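Local structure of methyltransferase FkbM (Methylobacillus flagellatus KT, 2PY6) at residues L181-S186 with G393-T398; T214-S219 with D403-F408. The protein probably transfers a methyl group to an acceptor molecule. All coordinates share one frame; numbering follows the deposited sequence.

Both interactions gather on the antiparallel hairpin at the C-terminal end of the chain, where strand 392-396 forms the edge of a seven-stranded mixed sheet and strand 404-408 lies beside it. Their centres are about 8 Å apart. Along the chain the segments alternate: 181-186 and 214-219 come first, then their partners 393-398 and 403-408 in the same order. Interaction 1 sets the start of helix 184-199 against the edge strand; interaction 2 packs the loop between helix 203-208 and strand 229-233 on the inner strand. Two regions that precede the Rossmann-like sheet in sequence are thereby joined to its last two strands, and both contacts also reach a second subunit.

Interaction 1 (L181-S186 with G393-T398); sequences LADDYS and GLRHHT
S186 and L394 bring the two backbones closest, with their CA atoms 4.7 Å apart, where the first turn of helix 184-199 meets strand 392-396. L394 N donates to S186 OG over 2.8 Å, and the CA-H of S186 points at L394 O in return, so a helix residue takes up polar groups of the strand's backbone.

D183 is the N-cap of this helix. Its CG lies between the backbone N and the carbonyl carbon (chi1 67°), and OD2 accepts from S186 N, the capping bond. S186 OG in turn donates to D183 OD1, at 2.6 Å, as it receives L394 N. The serine hydroxyl thus links the capping carboxylate to the strand.

R395 meets the aspartate tip to tip in a salt bridge. Both terminal nitrogens address the single atom OD2, NH2 at 3.0 Å and NH1 at 3.3 Å, with the carboxylate and guanidinium planes turned 57° apart. NH1 also bonds to L394 O at 2.9 Å and, weakly, to S186 OG. This leaves OD2 with three donors, a concentration of positive and N-H groups that would probably stabilise its negative charge. Y185 covers one guanidinium face: its CD2 sits 3.3 Å above the plane, over the centre, while ring and guanidinium are inclined by 46°. Y185 OH is bonded to V208 O, and its ring stacks on Y185 of the second subunit.

Next to the polar network, L181 CD2 lies 4.2 Å from G393 C, and L181 and L394 both pack on L190 of helix 184-199. The helix start thus rests against the edge strand of the sheet, whose other side pairs with strand 404-408.

Interaction 2 (T214-S219 with D403-F408); sequences TLYFRS and DTCLYF
Y407 reaches from strand 404-408 to the backbone of the 214-219 loop, where its OH accepts a hydrogen bond from Y216 N (3.1 Å, 152° at the hydrogen). The same hydroxyl has a weak hydrogen bond with H397 NE2. S219 CB lies over one face of the phenol ring, 3.8 Å from its centroid and 25° off the normal, a CH-pi contact displaced toward the rim, with CZ the nearest ring atom at 3.4 Å. S219 OG is hydrogen-bonded to L221 N. Y216 CA lies at the ring's edge, so the loop holds the tyrosine by face, rim and hydroxyl.

L215 extends its branches toward the start of the strand. CG is anti to the backbone N (chi1 -177°), and the two methyls beyond it divide the contact: CD1 rests 3.9 Å from C405 CB, and CD2 lies against the D403 carboxylate, 3.8 Å from OD1. The L215 and D403 side chains cross at about a right angle.

Y216 starts out away from the strand, yet its ring folds back, with L215 CG 3.4 Å above its centre. C405 SG approaches this ring at the edge rather than over a face, 3.8 Å from CE1. It is a cysteine sulfur-aromatic contact.

Y216, C405 and Y407 also touch A366 of the adjoining strand 364-368. The contact thus packs an irregular loop on strand 404-408, which runs antiparallel between strands 364-368 and 392-396, giving the strand order 3-2-1-4-5-7-6 with a reversed seventh strand that is characteristic of the Rossmann-like (class I) methyltransferase fold.

Interaction 1 (L181-S186 with G393-T398)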
loop_
_atom_site.group_PDB
_atom_site.type_symbol
_atom_site.label_atom_id
_atom_site.label_comp_id
_atom_site.label_asym_id
_atom_site.label_seq_id
_atom_site.Cartn_x
_atom_site.Cartn_y
_atom_site.Cartn_z
ATOM N N LEU A 181 -0.630 45.169 -8.370
ATOM C CA LEU A 181 -1.102 43.901 -8.891
ATOM C C LEU A 181 -2.269 44.154 -9.851
ATOM O O LEU A 181 -3.151 44.993 -9.583
ATOM C CB LEU A 181 -1.466 42.965 -7.732
ATOM C CG LEU A 181 -0.319 42.504 -6.816
ATOM C CD1 LEU A 181 -0.801 41.771 -5.556
ATOM C CD2 LEU A 181 0.650 41.585 -7.572
ATOM N N ALA A 182 -2.268 43.436 -10.980
ATOM C CA ALA A 182 -3.257 43.682 -12.055
ATOM C C ALA A 182 -4.700 43.186 -11.817
ATOM O O ALA A 182 -5.637 43.689 -12.432
ATOM C CB ALA A 182 -2.731 43.116 -13.352
ATOM N N ASP A 183 -4.882 42.221 -10.932
ATOM C CA ASP A 183 -6.191 41.610 -10.743
ATOM C C ASP A 183 -6.529 41.475 -9.250
ATOM O O ASP A 183 -5.639 41.402 -8.391
ATOM C CB ASP A 183 -6.233 40.248 -11.480
ATOM C CG ASP A 183 -5.300 39.213 -10.868
ATOM O OD1 ASP A 183 -4.051 39.404 -10.879
ATOM O OD2 ASP A 183 -5.830 38.204 -10.370
ATOM N N ASP A 184 -7.823 41.495 -8.951
ATOM C CA ASP A 184 -8.313 41.409 -7.597
ATOM C C ASP A 184 -7.926 40.134 -6.875
ATOM O O ASP A 184 -7.665 40.156 -5.675
ATOM C CB ASP A 184 -9.835 41.564 -7.574
ATOM C CG ASP A 184 -10.310 42.947 -8.072
ATOM O OD1 ASP A 184 -9.707 43.981 -7.727
ATOM O OD2 ASP A 184 -11.346 43.002 -8.769
ATOM N N TYR A 185 -7.897 39.008 -7.568
ATOM C CA TYR A 185 -7.547 37.742 -6.923
ATOM C C TYR A 185 -6.061 37.686 -6.430
ATOM O O TYR A 185 -5.721 37.073 -5.410
ATOM C CB TYR A 185 -7.948 36.571 -7.870
ATOM C CG TYR A 185 -7.767 35.181 -7.291
ATOM C CD1 TYR A 185 -8.001 34.917 -5.939
ATOM C CD2 TYR A 185 -7.451 34.115 -8.107
ATOM C CE1 TYR A 185 -7.864 33.628 -5.410
ATOM C CE2 TYR A 185 -7.315 32.827 -7.584
ATOM C CZ TYR A 185 -7.526 32.596 -6.226
ATOM O OH TYR A 185 -7.418 31.323 -5.713
ATOM N N SER A 186 -5.183 38.354 -7.164
ATOM C CA SER A 186 -3.807 38.513 -6.762
ATOM C C SER A 186 -3.735 39.341 -5.498
ATOM O O SER A 186 -2.953 39.039 -4.591
ATOM C CB SER A 186 -3.019 39.213 -7.856
ATOM O OG SER A 186 -2.739 38.315 -8.891
ATOM N N GLY A 393 0.970 39.449 -11.281
ATOM C CA GLY A 393 -0.062 38.664 -10.581
ATOM C C GLY A 393 0.599 37.835 -9.500
ATOM O O GLY A 393 1.841 37.782 -9.419
ATOM N N LEU A 394 -0.227 37.173 -8.675
ATOM C CA LEU A 394 0.285 36.338 -7.613
ATOM C C LEU A 394 -0.710 35.239 -7.311
ATOM O O LEU A 394 -1.876 35.513 -7.124
ATOM C CB LEU A 394 0.475 37.186 -6.355
ATOM C CG LEU A 394 1.061 36.550 -5.094
ATOM C CD1 LEU A 394 2.569 36.287 -5.280
ATOM C CD2 LEU A 394 0.834 37.517 -3.916
ATOM N N ARG A 395 -0.248 33.999 -7.269
ATOM C CA ARG A 395 -1.104 32.865 -6.859
ATOM C C ARG A 395 -0.357 32.045 -5.810
ATOM O O ARG A 395 0.863 32.017 -5.811
ATOM C CB ARG A 395 -1.466 31.927 -8.026
ATOM C CG ARG A 395 -2.337 32.529 -9.110
ATOM C CD ARG A 395 -3.752 32.872 -8.648
ATOM N NE ARG A 395 -4.493 33.564 -9.710
ATOM C CZ ARG A 395 -4.616 34.881 -9.869
ATOM N NH1 ARG A 395 -4.068 35.759 -9.051
ATOM N NH2 ARG A 395 -5.321 35.335 -10.880
ATOM N N HIS A 396 -1.114 31.357 -4.951
ATOM C CA HIS A 396 -0.553 30.480 -3.956
ATOM C C HIS A 396 -0.973 29.066 -4.326
ATOM O O HIS A 396 -2.153 28.803 -4.409
ATOM C CB HIS A 396 -1.031 30.837 -2.560
ATOM C CG HIS A 396 -0.429 29.956 -1.520
ATOM N ND1 HIS A 396 0.859 30.133 -1.068
ATOM C CD2 HIS A 396 -0.883 28.829 -0.930
ATOM C CE1 HIS A 396 1.156 29.179 -0.205
ATOM N NE2 HIS A 396 0.120 28.372 -0.107
ATOM N N HIS A 397 -0.015 28.153 -4.502
ATOM C CA HIS A 397 -0.312 26.822 -5.052
ATOM C C HIS A 397 -0.166 25.530 -4.199
ATOM O O HIS A 397 -0.056 24.442 -4.776
ATOM C CB HIS A 397 0.506 26.604 -6.308
ATOM C CG HIS A 397 0.223 27.556 -7.410
ATOM N ND1 HIS A 397 -0.698 27.292 -8.399
ATOM C CD2 HIS A 397 0.772 28.761 -7.714
ATOM C CE1 HIS A 397 -0.718 28.302 -9.261
ATOM N NE2 HIS A 397 0.180 29.195 -8.880
ATOM N N THR A 398 -0.145 25.627 -2.877
ATOM C CA THR A 398 -0.193 24.438 -2.028
ATOM C C THR A 398 -1.149 24.724 -0.864
ATOM O O THR A 398 -1.514 25.871 -0.638
ATOM C CB THR A 398 1.210 24.023 -1.421
ATOM O OG1 THR A 398 1.701 25.047 -0.543
ATOM C CG2 THR A 398 2.238 23.724 -2.493
#

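Interaction 2 (T214-S219 with D403-F408)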
loop_
_atom_site.group_PDB
_atom_site.type_symbol
_atom_site.label_atom_id
_atom_site.label_comp_id
_atom_site.label_asym_id
_atom_site.label_seq_id
_atom_site.Cartn_x
_atom_site.Cartn_y
_atom_site.Cartn_z
ATOM N N THR A 214 -1.329 23.199 -10.751
ATOM C CA THR A 214 -1.537 24.371 -11.568
ATOM C C THR A 214 -0.394 25.374 -11.481
ATOM O O THR A 214 -0.444 26.422 -12.122
ATOM C CB THR A 214 -2.891 25.055 -11.153
ATOM O OG1 THR A 214 -2.805 25.590 -9.828
ATOM C CG2 THR A 214 -3.993 24.061 -11.209
ATOM N N LEU A 215 0.645 25.049 -10.700
ATOM C CA LEU A 215 1.776 25.948 -10.546
ATOM C C LEU A 215 2.442 26.188 -11.897
ATOM O O LEU A 215 2.689 25.243 -12.597
ATOM C CB LEU A 215 2.782 25.325 -9.556
ATOM C CG LEU A 215 4.051 26.063 -9.119
ATOM C CD1 LEU A 215 3.804 27.362 -8.369
ATOM C CD2 LEU A 215 4.807 25.099 -8.243
ATOM N N TYR A 216 2.667 27.460 -12.224
ATOM C CA TYR A 216 3.359 27.995 -13.410
ATOM C C TYR A 216 2.600 27.969 -14.709
ATOM O O TYR A 216 2.622 28.955 -15.425
ATOM C CB TYR A 216 4.729 27.321 -13.684
ATOM C CG TYR A 216 5.624 27.158 -12.484
ATOM C CD1 TYR A 216 5.976 28.250 -11.683
ATOM C CD2 TYR A 216 6.181 25.927 -12.186
ATOM C CE1 TYR A 216 6.833 28.090 -10.589
ATOM C CE2 TYR A 216 7.013 25.761 -11.074
ATOM C CZ TYR A 216 7.337 26.829 -10.287
ATOM O OH TYR A 216 8.162 26.625 -9.184
ATOM N N PHE A 217 1.977 26.817 -15.018
ATOM C CA PHE A 217 1.376 26.549 -16.316
ATOM C C PHE A 217 -0.130 26.714 -16.395
ATOM O O PHE A 217 -0.643 26.905 -17.497
ATOM C CB PHE A 217 1.796 25.147 -16.767
ATOM C CG PHE A 217 3.298 24.991 -16.892
ATOM C CD1 PHE A 217 3.989 25.617 -17.929
ATOM C CD2 PHE A 217 4.018 24.285 -15.946
ATOM C CE1 PHE A 217 5.384 25.535 -18.034
ATOM C CE2 PHE A 217 5.409 24.186 -16.035
ATOM C CZ PHE A 217 6.092 24.812 -17.094
ATOM N N ARG A 218 -0.815 26.649 -15.231
ATOM C CA ARG A 218 -2.271 26.779 -15.132
ATOM C C ARG A 218 -2.680 27.823 -14.140
ATOM O O ARG A 218 -3.705 27.645 -13.515
ATOM C CB ARG A 218 -2.927 25.390 -14.839
ATOM C CG ARG A 218 -2.380 24.443 -15.867
ATOM C CD ARG A 218 -2.908 23.095 -16.128
ATOM N NE ARG A 218 -2.425 22.140 -15.201
ATOM C CZ ARG A 218 -2.423 20.823 -15.366
ATOM N NH1 ARG A 218 -2.868 20.206 -16.449
ATOM N NH2 ARG A 218 -1.929 20.101 -14.392
ATOM N N SER A 219 -1.960 28.961 -14.084
ATOM C CA SER A 219 -2.241 30.021 -13.099
ATOM C C SER A 219 -3.485 30.873 -13.336
ATOM O O SER A 219 -3.923 31.594 -12.433
ATOM C CB SER A 219 -1.061 30.995 -13.010
ATOM O OG SER A 219 -0.951 31.825 -14.160
ATOM N N ASP A 403 5.137 27.526 -2.321
ATOM C CA ASP A 403 4.729 27.835 -3.668
ATOM C C ASP A 403 3.742 28.963 -3.882
ATOM O O ASP A 403 2.815 28.857 -4.680
ATOM C CB ASP A 403 4.346 26.553 -4.433
ATOM C CG ASP A 403 5.518 25.549 -4.525
ATOM O OD1 ASP A 403 6.628 25.917 -5.033
ATOM O OD2 ASP A 403 5.285 24.390 -4.134
ATOM N N THR A 404 4.003 30.046 -3.166
ATOM C CA THR A 404 3.430 31.319 -3.469
ATOM C C THR A 404 4.313 31.732 -4.657
ATOM O O THR A 404 5.518 31.633 -4.579
ATOM C CB THR A 404 3.589 32.291 -2.282
ATOM O OG1 THR A 404 2.921 31.740 -1.147
ATOM C CG2 THR A 404 3.000 33.618 -2.606
ATOM N N CYS A 405 3.711 32.121 -5.773
ATOM C CA CYS A 405 4.436 32.421 -6.970
ATOM C C CYS A 405 3.995 33.721 -7.614
ATOM O O CYS A 405 2.814 33.947 -7.797
ATOM C CB CYS A 405 4.166 31.273 -7.963
ATOM S SG CYS A 405 5.151 31.329 -9.460
ATOM N N LEU A 406 4.955 34.554 -7.994
ATOM C CA LEU A 406 4.702 35.803 -8.710
ATOM C C LEU A 406 4.674 35.501 -10.182
ATOM O O LEU A 406 5.457 34.685 -10.644
ATOM C CB LEU A 406 5.826 36.803 -8.489
ATOM C CG LEU A 406 5.868 37.529 -7.149
ATOM C CD1 LEU A 406 7.259 37.924 -6.732
ATOM C CD2 LEU A 406 4.895 38.726 -7.212
ATOM N N TYR A 407 3.761 36.152 -10.900
ATOM C CA TYR A 407 3.681 36.067 -12.355
ATOM C C TYR A 407 3.850 37.455 -12.937
ATOM O O TYR A 407 3.289 38.417 -12.420
ATOM C CB TYR A 407 2.349 35.498 -12.789
ATOM C CG TYR A 407 2.174 34.083 -12.313
ATOM C CD1 TYR A 407 2.633 33.025 -13.087
ATOM C CD2 TYR A 407 1.615 33.799 -11.075
ATOM C CE1 TYR A 407 2.496 31.734 -12.662
ATOM C CE2 TYR A 407 1.477 32.492 -10.643
ATOM C CZ TYR A 407 1.934 31.468 -11.433
ATOM O OH TYR A 407 1.782 30.145 -11.061
ATOM N N PHE A 408 4.670 37.543 -13.974
ATOM C CA PHE A 408 4.923 38.783 -14.691
ATOM C C PHE A 408 4.667 38.470 -16.158
ATOM O O PHE A 408 5.215 37.500 -16.715
ATOM C CB PHE A 408 6.373 39.220 -14.550
ATOM C CG PHE A 408 6.777 39.568 -13.151
ATOM C CD1 PHE A 408 7.185 38.576 -12.268
ATOM C CD2 PHE A 408 6.814 40.891 -12.736
ATOM C CE1 PHE A 408 7.594 38.900 -10.976
ATOM C CE2 PHE A 408 7.202 41.210 -11.444
ATOM C CZ PHE A 408 7.580 40.216 -10.568
#